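Side-chain contacts in 4-oxalmesaconate hydratase (Pseudomonas putida, PDB 5CGZ), which catalyses the zinc-dependent hydration of the enol form of oxalomesaconate to 4-carboxy-4-hydroxy-2-oxoadipate, the third step of gallate degradation: residues F39-E44 / M54-V59; A46-K51 / D61-E66; F81-Y86 / L95-D100; L125-A130 / V154-P159. All blocks are in the same frame, centred on the assembly; numbering follows the deposited sequence.

Contact 1: residues F39-E44 / M54-V59; sequences FGERGE and MTEAKV. With ZN (zinc ion), chain C.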
loop_
_atom_site.group_PDB
_atom_site.type_symbol
_atom_site.label_atom_id
_atom_site.label_comp_id
_atom_site.label_asym_id
_atom_site.label_seq_id
_atom_site.Cartn_x
_atom_site.Cartn_y
_atom_site.Cartn_z
ATOM N N PHE A 39 8.764 31.029 9.304
ATOM C CA PHE A 39 9.866 31.487 8.465
ATOM C C PHE A 39 10.963 30.439 8.297
ATOM O O PHE A 39 11.957 30.691 7.612
ATOM C CB PHE A 39 10.483 32.767 9.046
ATOM C CG PHE A 39 9.540 33.945 9.077
ATOM C CD1 PHE A 39 9.376 34.752 7.958
ATOM C CD2 PHE A 39 8.837 34.252 10.229
ATOM C CE1 PHE A 39 8.520 35.838 7.986
ATOM C CE2 PHE A 39 7.975 35.339 10.270
ATOM C CZ PHE A 39 7.817 36.136 9.151
ATOM N N GLY A 40 10.797 29.275 8.929
ATOM C CA GLY A 40 11.862 28.275 8.957
ATOM C C GLY A 40 13.054 28.813 9.733
ATOM O O GLY A 40 14.208 28.446 9.482
ATOM N N GLU A 41 12.761 29.681 10.697
ATOM C CA GLU A 41 13.793 30.420 11.419
ATOM C C GLU A 41 14.721 29.509 12.244
ATOM O O GLU A 41 15.907 29.790 12.383
ATOM C CB GLU A 41 13.147 31.492 12.318
ATOM C CG GLU A 41 12.152 30.987 13.383
ATOM C CD GLU A 41 10.704 30.898 12.881
ATOM O OE1 GLU A 41 10.486 30.841 11.648
ATOM O OE2 GLU A 41 9.778 30.880 13.722
ATOM N N ARG A 42 14.206 28.405 12.766
ATOM C CA ARG A 42 15.033 27.526 13.595
ATOM C C ARG A 42 15.654 26.348 12.832
ATOM O O ARG A 42 16.793 25.960 13.107
ATOM C CB ARG A 42 14.213 27.004 14.775
ATOM C CG ARG A 42 13.820 28.110 15.753
ATOM C CD ARG A 42 12.443 27.880 16.364
ATOM N NE ARG A 42 12.371 26.635 17.125
ATOM C CZ ARG A 42 12.723 26.520 18.403
ATOM N NH1 ARG A 42 13.190 27.576 19.060
ATOM N NH2 ARG A 42 12.613 25.351 19.023
ATOM N N GLY A 43 14.929 25.781 11.869
ATOM C CA GLY A 43 15.406 24.578 11.204
ATOM C C GLY A 43 15.792 24.686 9.737
ATOM O O GLY A 43 16.292 23.726 9.163
ATOM N N GLU A 44 15.544 25.836 9.116
ATOM C CA GLU A 44 15.889 26.024 7.706
ATOM C C GLU A 44 16.723 27.298 7.521
ATOM O O GLU A 44 16.618 27.980 6.500
ATOM C CB GLU A 44 14.620 26.077 6.831
ATOM C CG GLU A 44 13.740 24.806 6.882
ATOM C CD GLU A 44 12.619 24.788 5.823
ATOM O OE1 GLU A 44 12.351 25.840 5.204
ATOM O OE2 GLU A 44 12.007 23.717 5.595
ATOM N N MET A 54 23.414 35.816 16.422
ATOM C CA MET A 54 22.181 35.643 15.671
ATOM C C MET A 54 21.006 35.478 16.629
ATOM O O MET A 54 21.161 34.967 17.736
ATOM C CB MET A 54 22.290 34.447 14.722
ATOM C CG MET A 54 21.163 34.335 13.719
ATOM S SD MET A 54 20.851 35.846 12.771
ATOM C CE MET A 54 22.517 36.243 12.216
ATOM N N THR A 55 19.833 35.934 16.208
ATOM C CA THR A 55 18.618 35.753 16.994
ATOM C C THR A 55 17.476 35.313 16.084
ATOM O O THR A 55 17.535 35.523 14.864
ATOM C CB THR A 55 18.212 37.044 17.717
ATOM O OG1 THR A 55 17.800 38.013 16.746
ATOM C CG2 THR A 55 19.389 37.589 18.520
ATOM N N GLU A 56 16.438 34.720 16.670
ATOM C CA GLU A 56 15.292 34.302 15.876
ATOM C C GLU A 56 14.661 35.511 15.188
ATOM O O GLU A 56 14.252 35.426 14.027
ATOM C CB GLU A 56 14.270 33.557 16.740
ATOM C CG GLU A 56 14.775 32.172 17.169
ATOM C CD GLU A 56 13.686 31.290 17.773
ATOM O OE1 GLU A 56 12.486 31.570 17.546
ATOM O OE2 GLU A 56 14.037 30.308 18.473
ATOM N N ALA A 57 14.620 36.643 15.886
ATOM C CA ALA A 57 14.042 37.858 15.314
ATOM C C ALA A 57 14.837 38.291 14.094
ATOM O O ALA A 57 14.262 38.664 13.068
ATOM C CB ALA A 57 13.990 38.982 16.349
ATOM N N LYS A 58 16.160 38.222 14.194
ATOM C CA LYS A 58 17.001 38.586 13.062
ATOM C C LYS A 58 16.817 37.605 11.907
ATOM O O LYS A 58 16.774 38.007 10.740
ATOM C CB LYS A 58 18.474 38.640 13.458
ATOM C CG LYS A 58 18.871 39.813 14.371
ATOM C CD LYS A 58 20.396 39.932 14.385
ATOM C CE LYS A 58 20.942 40.535 15.663
ATOM N NZ LYS A 58 22.433 40.515 15.613
ATOM N N VAL A 59 16.708 36.317 12.226
ATOM C CA VAL A 59 16.515 35.317 11.178
ATOM C C VAL A 59 15.188 35.555 10.465
ATOM O O VAL A 59 15.135 35.592 9.230
ATOM C CB VAL A 59 16.564 33.884 11.731
ATOM C CG1 VAL A 59 16.279 32.877 10.614
ATOM C CG2 VAL A 59 17.927 33.620 12.338
HETATM ZN ZN ZN C . 10.185 23.600 4.884
HETATM O O HOH W 1 10.218 30.689 16.323
HETATM O O HOH W 2 12.261 22.998 3.644
#
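A salt bridge, a bridging water and one apolar touch join Arg42 and Glu41, in the loop that follows strand 31-36, to Glu56 and Val59 on the first turn of helix 56-74. Arg42 NH1 donates to Glu56 OE2 at 2.9 Å, with the oxygen almost in the guanidinium plane. NH1 approaches on the syn side, tilted somewhat out of the carboxylate plane, and the two flat groups are turned 68° against each other. Arg42 NH2, in turn, donates to Tyr86 O. The other oxygen, Glu56 OE1, takes a hydrogen from a water at 2.7 Å, and the same water donates to Glu41 OE2 at 2.6 Å. By linking two carboxylates it probably eases their mutual repulsion. The Glu41 chain folds back at chi2 (-89°), which lets OE1 accept from Phe39 N at 2.9 Å. One turn along the helix from Glu56, Val59 CG1 packs on Glu41 CB at 3.8 Å and also touches Glu41 O. At the far end of the loop Glu44 OE2 binds zinc at 2.0 Å, alongside His10, Asp13 and His123. Trp49 of helix 46-50 donates to Glu41 O and packs against Glu56 and Val59, while Phe39 leans on helix 56-74.

Contact 2: residues A46-K51 / D61-E66; sequences AKLWRK and DARREE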
loop_
_atom_site.group_PDB
_atom_site.type_symbol
_atom_site.label_atom_id
_atom_site.label_comp_id
_atom_site.label_asym_id
_atom_site.label_seq_id
_atom_site.Cartn_x
_atom_site.Cartn_y
_atom_site.Cartn_z
ATOM N N ALA A 46 20.398 27.543 8.681
ATOM C CA ALA A 46 21.704 27.188 9.235
ATOM C C ALA A 46 22.786 28.240 8.965
ATOM O O ALA A 46 23.561 28.577 9.860
ATOM C CB ALA A 46 22.146 25.830 8.691
ATOM N N LYS A 47 22.840 28.751 7.737
ATOM C CA LYS A 47 23.834 29.756 7.376
ATOM C C LYS A 47 23.779 30.952 8.317
ATOM O O LYS A 47 24.810 31.425 8.792
ATOM C CB LYS A 47 23.638 30.224 5.940
ATOM C CG LYS A 47 24.142 29.253 4.889
ATOM C CD LYS A 47 25.660 29.231 4.822
ATOM C CE LYS A 47 26.147 28.792 3.440
ATOM N NZ LYS A 47 25.730 27.404 3.107
ATOM N N LEU A 48 22.571 31.426 8.602
ATOM C CA LEU A 48 22.420 32.565 9.497
ATOM C C LEU A 48 22.863 32.229 10.918
ATOM O O LEU A 48 23.550 33.023 11.556
ATOM C CB LEU A 48 20.975 33.075 9.488
ATOM C CG LEU A 48 20.598 33.754 8.171
ATOM C CD1 LEU A 48 19.178 34.281 8.202
ATOM C CD2 LEU A 48 21.584 34.876 7.878
ATOM N N TRP A 49 22.488 31.055 11.418
ATOM C CA TRP A 49 22.851 30.693 12.788
ATOM C C TRP A 49 24.361 30.543 12.962
ATOM O O TRP A 49 24.874 30.648 14.072
ATOM C CB TRP A 49 22.131 29.410 13.220
ATOM C CG TRP A 49 20.683 29.665 13.489
ATOM C CD1 TRP A 49 19.616 29.248 12.743
ATOM C CD2 TRP A 49 20.144 30.447 14.563
ATOM N NE1 TRP A 49 18.444 29.706 13.303
ATOM C CE2 TRP A 49 18.742 30.445 14.421
ATOM C CE3 TRP A 49 20.714 31.143 15.639
ATOM C CZ2 TRP A 49 17.898 31.111 15.312
ATOM C CZ3 TRP A 49 19.876 31.804 16.524
ATOM C CH2 TRP A 49 18.483 31.782 16.357
ATOM N N ARG A 50 25.068 30.320 11.859
ATOM C CA ARG A 50 26.518 30.195 11.900
ATOM C C ARG A 50 27.228 31.555 11.992
ATOM O O ARG A 50 28.402 31.624 12.353
ATOM C CB ARG A 50 27.004 29.418 10.680
ATOM C CG ARG A 50 26.645 27.944 10.745
ATOM C CD ARG A 50 26.850 27.268 9.414
ATOM N NE ARG A 50 26.255 25.935 9.388
ATOM C CZ ARG A 50 26.179 25.182 8.296
ATOM N NH1 ARG A 50 26.662 25.636 7.148
ATOM N NH2 ARG A 50 25.619 23.980 8.346
ATOM N N LYS A 51 26.521 32.632 11.671
ATOM C CA LYS A 51 27.032 33.973 11.936
ATOM C C LYS A 51 26.975 34.240 13.436
ATOM O O LYS A 51 26.275 33.548 14.178
ATOM C CB LYS A 51 26.228 35.035 11.183
ATOM C CG LYS A 51 26.286 34.939 9.666
ATOM C CD LYS A 51 25.389 36.002 9.041
ATOM C CE LYS A 51 25.733 36.264 7.574
ATOM N NZ LYS A 51 25.558 35.066 6.699
ATOM N N ASP A 61 13.530 38.275 10.114
ATOM C CA ASP A 61 13.614 39.469 9.270
ATOM C C ASP A 61 14.256 39.135 7.936
ATOM O O ASP A 61 13.760 39.534 6.883
ATOM C CB ASP A 61 14.405 40.595 9.954
ATOM C CG ASP A 61 13.639 41.245 11.092
ATOM O OD1 ASP A 61 12.392 41.116 11.135
ATOM O OD2 ASP A 61 14.289 41.891 11.942
ATOM N N ALA A 62 15.371 38.409 7.982
ATOM C CA ALA A 62 16.059 38.032 6.754
ATOM C C ALA A 62 15.157 37.140 5.880
ATOM O O ALA A 62 15.018 37.367 4.673
ATOM C CB ALA A 62 17.376 37.332 7.079
ATOM N N ARG A 63 14.527 36.143 6.494
ATOM C CA ARG A 63 13.633 35.241 5.761
ATOM C C ARG A 63 12.435 35.986 5.157
ATOM O O ARG A 63 12.045 35.724 4.018
ATOM C CB ARG A 63 13.132 34.125 6.680
ATOM C CG ARG A 63 14.209 33.170 7.172
ATOM C CD ARG A 63 14.594 32.159 6.109
ATOM N NE ARG A 63 15.697 32.607 5.261
ATOM C CZ ARG A 63 16.980 32.326 5.487
ATOM N NH1 ARG A 63 17.337 31.607 6.546
ATOM N NH2 ARG A 63 17.910 32.771 4.653
ATOM N N ARG A 64 11.851 36.905 5.929
ATOM C CA ARG A 64 10.704 37.689 5.469
ATOM C C ARG A 64 11.060 38.496 4.221
ATOM O O ARG A 64 10.295 38.543 3.252
ATOM C CB ARG A 64 10.200 38.626 6.581
ATOM C CG ARG A 64 8.887 39.367 6.265
ATOM C CD ARG A 64 8.516 40.413 7.359
ATOM N NE ARG A 64 8.249 39.831 8.681
ATOM C CZ ARG A 64 9.068 39.912 9.738
ATOM N NH1 ARG A 64 10.224 40.558 9.646
ATOM N NH2 ARG A 64 8.733 39.351 10.898
ATOM N N GLU A 65 12.229 39.126 4.232
ATOM C CA GLU A 65 12.622 39.972 3.113
ATOM C C GLU A 65 12.863 39.135 1.859
ATOM O O GLU A 65 12.504 39.540 0.755
ATOM C CB GLU A 65 13.870 40.786 3.462
ATOM C CG GLU A 65 13.902 42.167 2.818
ATOM C CD GLU A 65 12.768 43.069 3.294
ATOM O OE1 GLU A 65 12.379 43.985 2.539
ATOM O OE2 GLU A 65 12.266 42.865 4.421
ATOM N N GLU A 66 13.468 37.963 2.034
ATOM C CA GLU A 66 13.679 37.051 0.916
ATOM C C GLU A 66 12.359 36.612 0.294
ATOM O O GLU A 66 12.206 36.632 -0.926
ATOM C CB GLU A 66 14.469 35.828 1.369
ATOM C CG GLU A 66 15.914 36.131 1.705
ATOM C CD GLU A 66 16.655 34.904 2.198
ATOM O OE1 GLU A 66 15.985 33.896 2.528
ATOM O OE2 GLU A 66 17.907 34.955 2.250
#
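Leu48 drives one methyl, CD1, into the angle between Ala62 and Arg63. That carbon lies 3.7 Å from Ala62 CB and 3.6 Å from Arg63 NH1, sitting over a face of the guanidinium. Its position follows from a chain that runs straight out from helix 46-50: CG lies opposite the carbonyl carbon, and chi2 of -178° sends CD1 on in full extension. Arg63 approaches from the opposite direction and is anything but straight. Bends at chi2 (-78°) and chi3 (91°) curl it back along its own helix, where Glu66, one turn on, catches it side-on. Arg63 NE donates to Glu66 OE1 at 3.0 Å and Arg63 NH2 to the same oxygen at 3.1 Å, both from one face of the carboxylate. The contact is helix-on-helix packing: the short helix 46-50 rests on the long helix 56-74 within the PIG-L-type Rossmann-like domain, and Val59 extends the apolar patch beside Leu48. With NH1 also donating to Ser45 OG, the rotation of the guanidinium is fixed, and one of its faces meets Leu48. Farther round the same helix Arg64 NH1 reaches Asp61 OD1 at 2.7 Å, using the lone pair that points away from the other carboxylate oxygen.

Contact 3: residues F81-Y86 / L95-D100; sequences FDIGDY and LFRLAD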
loop_
_atom_site.group_PDB
_atom_site.type_symbol
_atom_site.label_atom_id
_atom_site.label_comp_id
_atom_site.label_asym_id
_atom_site.label_seq_id
_atom_site.Cartn_x
_atom_site.Cartn_y
_atom_site.Cartn_z
ATOM N N PHE A 81 2.047 33.994 8.893
ATOM C CA PHE A 81 1.347 33.722 10.146
ATOM C C PHE A 81 2.300 33.766 11.335
ATOM O O PHE A 81 1.864 33.966 12.466
ATOM C CB PHE A 81 0.645 32.357 10.127
ATOM C CG PHE A 81 -0.688 32.356 9.437
ATOM C CD1 PHE A 81 -1.040 33.370 8.559
ATOM C CD2 PHE A 81 -1.596 31.330 9.672
ATOM C CE1 PHE A 81 -2.273 33.357 7.921
ATOM C CE2 PHE A 81 -2.825 31.312 9.041
ATOM C CZ PHE A 81 -3.164 32.326 8.158
ATOM N N ASP A 82 3.585 33.535 11.079
ATOM C CA ASP A 82 4.605 33.535 12.128
ATOM C C ASP A 82 4.251 32.678 13.350
ATOM O O ASP A 82 4.260 33.178 14.480
ATOM C CB ASP A 82 4.878 34.979 12.576
ATOM C CG ASP A 82 6.107 35.097 13.479
ATOM O OD1 ASP A 82 7.015 34.241 13.397
ATOM O OD2 ASP A 82 6.162 36.048 14.281
ATOM N N ILE A 83 3.961 31.392 13.149
ATOM C CA ILE A 83 3.602 30.543 14.286
ATOM C C ILE A 83 4.772 29.706 14.814
ATOM O O ILE A 83 4.612 28.972 15.791
ATOM C CB ILE A 83 2.432 29.585 13.954
ATOM C CG1 ILE A 83 2.840 28.578 12.867
ATOM C CG2 ILE A 83 1.177 30.380 13.555
ATOM C CD1 ILE A 83 1.737 27.552 12.541
ATOM N N GLY A 84 5.936 29.814 14.182
ATOM C CA GLY A 84 7.127 29.126 14.668
ATOM C C GLY A 84 7.369 27.756 14.048
ATOM O O GLY A 84 6.425 26.993 13.821
ATOM N N ASP A 85 8.635 27.443 13.778
ATOM C CA ASP A 85 9.008 26.148 13.208
ATOM C C ASP A 85 9.836 25.322 14.193
ATOM O O ASP A 85 10.348 25.857 15.175
ATOM C CB ASP A 85 9.799 26.337 11.915
ATOM C CG ASP A 85 11.187 26.919 12.168
ATOM O OD1 ASP A 85 11.309 27.797 13.049
ATOM O OD2 ASP A 85 12.152 26.487 11.499
ATOM N N TYR A 86 9.960 24.025 13.922
ATOM C CA TYR A 86 10.846 23.135 14.684
ATOM C C TYR A 86 10.758 23.302 16.189
ATOM O O TYR A 86 11.746 23.670 16.815
ATOM C CB TYR A 86 12.302 23.348 14.273
ATOM C CG TYR A 86 12.698 22.713 12.960
ATOM C CD1 TYR A 86 12.180 23.177 11.758
ATOM C CD2 TYR A 86 13.616 21.668 12.921
ATOM C CE1 TYR A 86 12.549 22.616 10.551
ATOM C CE2 TYR A 86 13.998 21.091 11.707
ATOM C CZ TYR A 86 13.458 21.570 10.532
ATOM O OH TYR A 86 13.829 21.016 9.324
ATOM N N LEU A 95 -6.166 27.379 12.658
ATOM C CA LEU A 95 -7.097 26.788 11.704
ATOM C C LEU A 95 -8.110 27.809 11.190
ATOM O O LEU A 95 -8.328 27.925 9.980
ATOM C CB LEU A 95 -7.815 25.600 12.351
ATOM C CG LEU A 95 -8.795 24.859 11.447
ATOM C CD1 LEU A 95 -8.050 24.141 10.329
ATOM C CD2 LEU A 95 -9.620 23.879 12.262
ATOM N N PHE A 96 -8.724 28.560 12.104
ATOM C CA PHE A 96 -9.704 29.579 11.712
ATOM C C PHE A 96 -9.044 30.735 10.932
ATOM O O PHE A 96 -9.627 31.270 9.982
ATOM C CB PHE A 96 -10.444 30.106 12.946
ATOM C CG PHE A 96 -11.346 29.083 13.599
ATOM C CD1 PHE A 96 -12.124 28.224 12.829
ATOM C CD2 PHE A 96 -11.413 28.975 14.980
ATOM C CE1 PHE A 96 -12.953 27.293 13.424
ATOM C CE2 PHE A 96 -12.247 28.038 15.585
ATOM C CZ PHE A 96 -13.014 27.198 14.807
ATOM N N ARG A 97 -7.837 31.119 11.336
ATOM C CA ARG A 97 -7.044 32.105 10.595
ATOM C C ARG A 97 -6.936 31.681 9.131
ATOM O O ARG A 97 -7.173 32.464 8.213
ATOM C CB ARG A 97 -5.631 32.255 11.193
ATOM C CG ARG A 97 -5.459 33.312 12.299
ATOM C CD ARG A 97 -4.263 34.262 12.012
ATOM N NE ARG A 97 -2.992 33.811 12.580
ATOM C CZ ARG A 97 -1.808 34.400 12.375
ATOM N NH1 ARG A 97 -0.729 33.900 12.950
ATOM N NH2 ARG A 97 -1.692 35.479 11.598
ATOM N N LEU A 98 -6.561 30.420 8.920
ATOM C CA LEU A 98 -6.383 29.910 7.564
ATOM C C LEU A 98 -7.724 29.773 6.834
ATOM O O LEU A 98 -7.815 30.064 5.642
ATOM C CB LEU A 98 -5.642 28.563 7.591
ATOM C CG LEU A 98 -5.130 28.056 6.239
ATOM C CD1 LEU A 98 -4.345 29.156 5.507
ATOM C CD2 LEU A 98 -4.248 26.817 6.432
ATOM N N ALA A 99 -8.766 29.333 7.537
ATOM C CA ALA A 99 -10.095 29.264 6.928
ATOM C C ALA A 99 -10.546 30.643 6.448
ATOM O O ALA A 99 -11.205 30.760 5.411
ATOM C CB ALA A 99 -11.115 28.683 7.903
ATOM N N ASP A 100 -10.192 31.685 7.198
ATOM C CA ASP A 100 -10.530 33.048 6.787
ATOM C C ASP A 100 -9.768 33.453 5.520
ATOM O O ASP A 100 -10.305 34.167 4.675
ATOM C CB ASP A 100 -10.247 34.043 7.918
ATOM C CG ASP A 100 -11.171 33.842 9.123
ATOM O OD1 ASP A 100 -12.230 33.182 8.981
ATOM O OD2 ASP A 100 -10.835 34.349 10.213
#
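Phe81 O accepts a short hydrogen bond, 2.6 Å, from Arg97 NH1. Arg97 is modelled in two conformations and this is one of them, so the short distance should be read with caution. The nitrogen lies in the carbonyl plane on a lone pair, and the N-H...O angle is 142°; seen from the arginine, the oxygen is tilted somewhat from the guanidinium plane. The same guanidinium also lies flat on the Phe81 ring. The planes are only 15° apart, and Arg97 CZ stands 4.1 Å from the ring centroid, over the face but displaced toward the rim, which makes this an offset cation-pi stack. One residue therefore holds the arginine twice, by its carbonyl and by its ring. The two side chains run past each other in opposite directions, so the start of the arginine chain meets the far end of the ring: Arg97 CB is 3.7 Å from Phe81 CE2. Bends at chi2 and chi3 carry the chain on over the ring, so that CZ ends above CG and NH1 beside CB, next to the carbonyl. Ile83 CG2 adds a looser touch, 4.0 Å from Arg97 NH1. At the ring's edge, Leu98 N lies near the ring plane, 3.8 Å from Phe81 CE2, and Leu98 CB packs at 4.2 Å from the same carbon. Val101 of the same helix also lies against the ring. This is the beta-alpha part of a Rossmann-like layer, where the loop leaving strand 76-80, outermost in this chain's sheet, packs on the next helix, 92-105.

Contact 4: residues L125-A130 / V154-P159; sequences LAMHLA and VYAFEP
In the Rossmann-like fold of this enzyme, helix 122-138 packs on the mixed sheet, and here it touches strand 154-157 through a single methionine. The short segments run nearly antiparallel, at 169°, with their axes 10.4 Å apart, and Met127 reaches across that distance. Its terminal methyl does most of the touching. Met127 CE comes to 3.5 Å from Tyr155 O, 3.8 Å from Val154 CG1 and 3.9 Å from Ala156 CB, so it meets three successive residues of the strand. The sulfur lies alongside the valine, with Met127 SD also 3.8 Å from Val154 CG1. The thioether starts with CG anti to the backbone N (chi1 172°), then bends at chi2 and again at chi3 (100°), turning the methyl toward the strand backbone. Val154 sends CG1 out to meet it, the two side chains sliding past each other in opposite directions. The contact is buried, and its cross-segment packing is apolar apart from the carbonyl oxygen under the methyl. Tyr155 points away from the helix, and its hydroxyl bonds to Leu239 O of a neighbouring subunit. Strand 154-157 runs between 110-112, parallel to it, and the antiparallel 225-230, while Met127 also packs on Ser112 of the former.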
loop_
_atom_site.group_PDB
_atom_site.type_symbol
_atom_site.label_atom_id
_atom_site.label_comp_id
_atom_site.label_asym_id
_atom_site.label_seq_id
_atom_site.Cartn_x
_atom_site.Cartn_y
_atom_site.Cartn_z
ATOM N N LEU A 125 2.155 18.876 8.682
ATOM C CA LEU A 125 1.250 19.689 9.489
ATOM C C LEU A 125 0.667 20.822 8.641
ATOM O O LEU A 125 -0.528 21.095 8.692
ATOM C CB LEU A 125 1.959 20.255 10.716
ATOM C CG LEU A 125 1.124 21.251 11.535
ATOM C CD1 LEU A 125 -0.200 20.630 11.985
ATOM C CD2 LEU A 125 1.926 21.740 12.736
ATOM N N ALA A 126 1.519 21.464 7.848
ATOM C CA ALA A 126 1.076 22.533 6.953
ATOM C C ALA A 126 -0.014 22.039 6.003
ATOM O O ALA A 126 -1.018 22.728 5.782
ATOM C CB ALA A 126 2.260 23.091 6.156
ATOM N N MET A 127 0.177 20.846 5.437
ATOM C CA MET A 127 -0.819 20.323 4.503
ATOM C C MET A 127 -2.116 19.943 5.231
ATOM O O MET A 127 -3.212 20.147 4.698
ATOM C CB MET A 127 -0.258 19.130 3.718
ATOM C CG MET A 127 -1.302 18.404 2.853
ATOM S SD MET A 127 -2.137 19.442 1.625
ATOM C CE MET A 127 -1.246 19.033 0.112
ATOM N N HIS A 128 -2.006 19.410 6.448
ATOM C CA HIS A 128 -3.203 19.095 7.230
ATOM C C HIS A 128 -3.983 20.361 7.587
ATOM O O HIS A 128 -5.215 20.363 7.542
ATOM C CB HIS A 128 -2.837 18.320 8.502
ATOM C CG HIS A 128 -2.730 16.845 8.280
ATOM N ND1 HIS A 128 -1.642 16.103 8.689
ATOM C CD2 HIS A 128 -3.570 15.976 7.669
ATOM C CE1 HIS A 128 -1.821 14.839 8.347
ATOM N NE2 HIS A 128 -2.982 14.736 7.725
ATOM N N LEU A 129 -3.264 21.435 7.925
ATOM C CA LEU A 129 -3.895 22.739 8.145
ATOM C C LEU A 129 -4.611 23.212 6.887
ATOM O O LEU A 129 -5.771 23.625 6.933
ATOM C CB LEU A 129 -2.862 23.782 8.571
ATOM C CG LEU A 129 -2.515 23.755 10.054
ATOM C CD1 LEU A 129 -1.287 24.619 10.329
ATOM C CD2 LEU A 129 -3.720 24.231 10.869
ATOM N N ALA A 130 -3.903 23.144 5.762
ATOM C CA ALA A 130 -4.455 23.565 4.483
ATOM C C ALA A 130 -5.738 22.803 4.168
ATOM O O ALA A 130 -6.732 23.394 3.757
ATOM C CB ALA A 130 -3.424 23.369 3.362
ATOM N N VAL A 154 -6.678 20.205 -4.394
ATOM C CA VAL A 154 -5.520 20.391 -3.535
ATOM C C VAL A 154 -4.390 19.496 -4.060
ATOM O O VAL A 154 -4.629 18.347 -4.427
ATOM C CB VAL A 154 -5.841 20.043 -2.069
ATOM C CG1 VAL A 154 -4.594 20.201 -1.189
ATOM C CG2 VAL A 154 -6.995 20.904 -1.545
ATOM N N TYR A 155 -3.174 20.026 -4.109
ATOM C CA TYR A 155 -2.024 19.268 -4.592
ATOM C C TYR A 155 -0.874 19.354 -3.615
ATOM O O TYR A 155 -0.643 20.406 -3.023
ATOM C CB TYR A 155 -1.525 19.792 -5.941
ATOM C CG TYR A 155 -2.538 19.857 -7.062
ATOM C CD1 TYR A 155 -3.342 20.983 -7.229
ATOM C CD2 TYR A 155 -2.658 18.817 -7.981
ATOM C CE1 TYR A 155 -4.259 21.063 -8.266
ATOM C CE2 TYR A 155 -3.574 18.887 -9.035
ATOM C CZ TYR A 155 -4.370 20.019 -9.167
ATOM O OH TYR A 155 -5.278 20.123 -10.201
ATOM N N ALA A 156 -0.125 18.265 -3.481
ATOM C CA ALA A 156 1.140 18.304 -2.763
ATOM C C ALA A 156 2.249 18.544 -3.772
ATOM O O ALA A 156 2.387 17.775 -4.732
ATOM C CB ALA A 156 1.376 17.009 -1.995
ATOM N N PHE A 157 3.020 19.618 -3.584
ATOM C CA PHE A 157 4.167 19.846 -4.458
ATOM C C PHE A 157 5.331 18.953 -3.993
ATOM O O PHE A 157 5.212 18.238 -2.986
ATOM C CB PHE A 157 4.565 21.341 -4.517
ATOM C CG PHE A 157 4.546 22.058 -3.186
ATOM C CD1 PHE A 157 5.173 21.521 -2.067
ATOM C CD2 PHE A 157 3.931 23.308 -3.071
ATOM C CE1 PHE A 157 5.166 22.209 -0.843
ATOM C CE2 PHE A 157 3.924 23.995 -1.868
ATOM C CZ PHE A 157 4.537 23.447 -0.749
ATOM N N GLU A 158 6.437 18.971 -4.734
ATOM C CA GLU A 158 7.473 17.948 -4.580
ATOM C C GLU A 158 8.328 18.115 -3.320
ATOM O O GLU A 158 8.936 19.162 -3.108
ATOM C CB GLU A 158 8.387 17.925 -5.807
ATOM C CG GLU A 158 9.471 16.827 -5.710
ATOM C CD GLU A 158 10.123 16.496 -7.050
ATOM O OE1 GLU A 158 9.609 16.929 -8.111
ATOM O OE2 GLU A 158 11.151 15.793 -7.042
ATOM N N PRO A 159 8.376 17.076 -2.470
ATOM C CA PRO A 159 9.289 17.156 -1.319
ATOM C C PRO A 159 10.731 16.870 -1.729
ATOM O O PRO A 159 10.990 16.393 -2.844
ATOM C CB PRO A 159 8.754 16.093 -0.357
ATOM C CG PRO A 159 7.940 15.166 -1.182
ATOM C CD PRO A 159 7.531 15.873 -2.451
#

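How the contacts relate
Contact 4 is the fully buried one, a dispersion contact of methionine on a strand near the chain centre; contacts 1 to 3 are partly buried and bring charged groups into play. Contacts 1 and 2 share helix 56-74, interleave along the chain and have centres about 6 Å apart, with Phe39 O packing on Arg63 CD between them. Contact 1 holds its loop mainly through ions and water, whereas contact 2 sets a methyl on an arginine held within its own helix. Contact 3 uses an arginine differently, stacking it on a ring. Its loop meets contact 1 where Asp85 OD2 accepts from Gly43 N, and its helix meets contact 4 through Leu98 against Leu129 and Ala130.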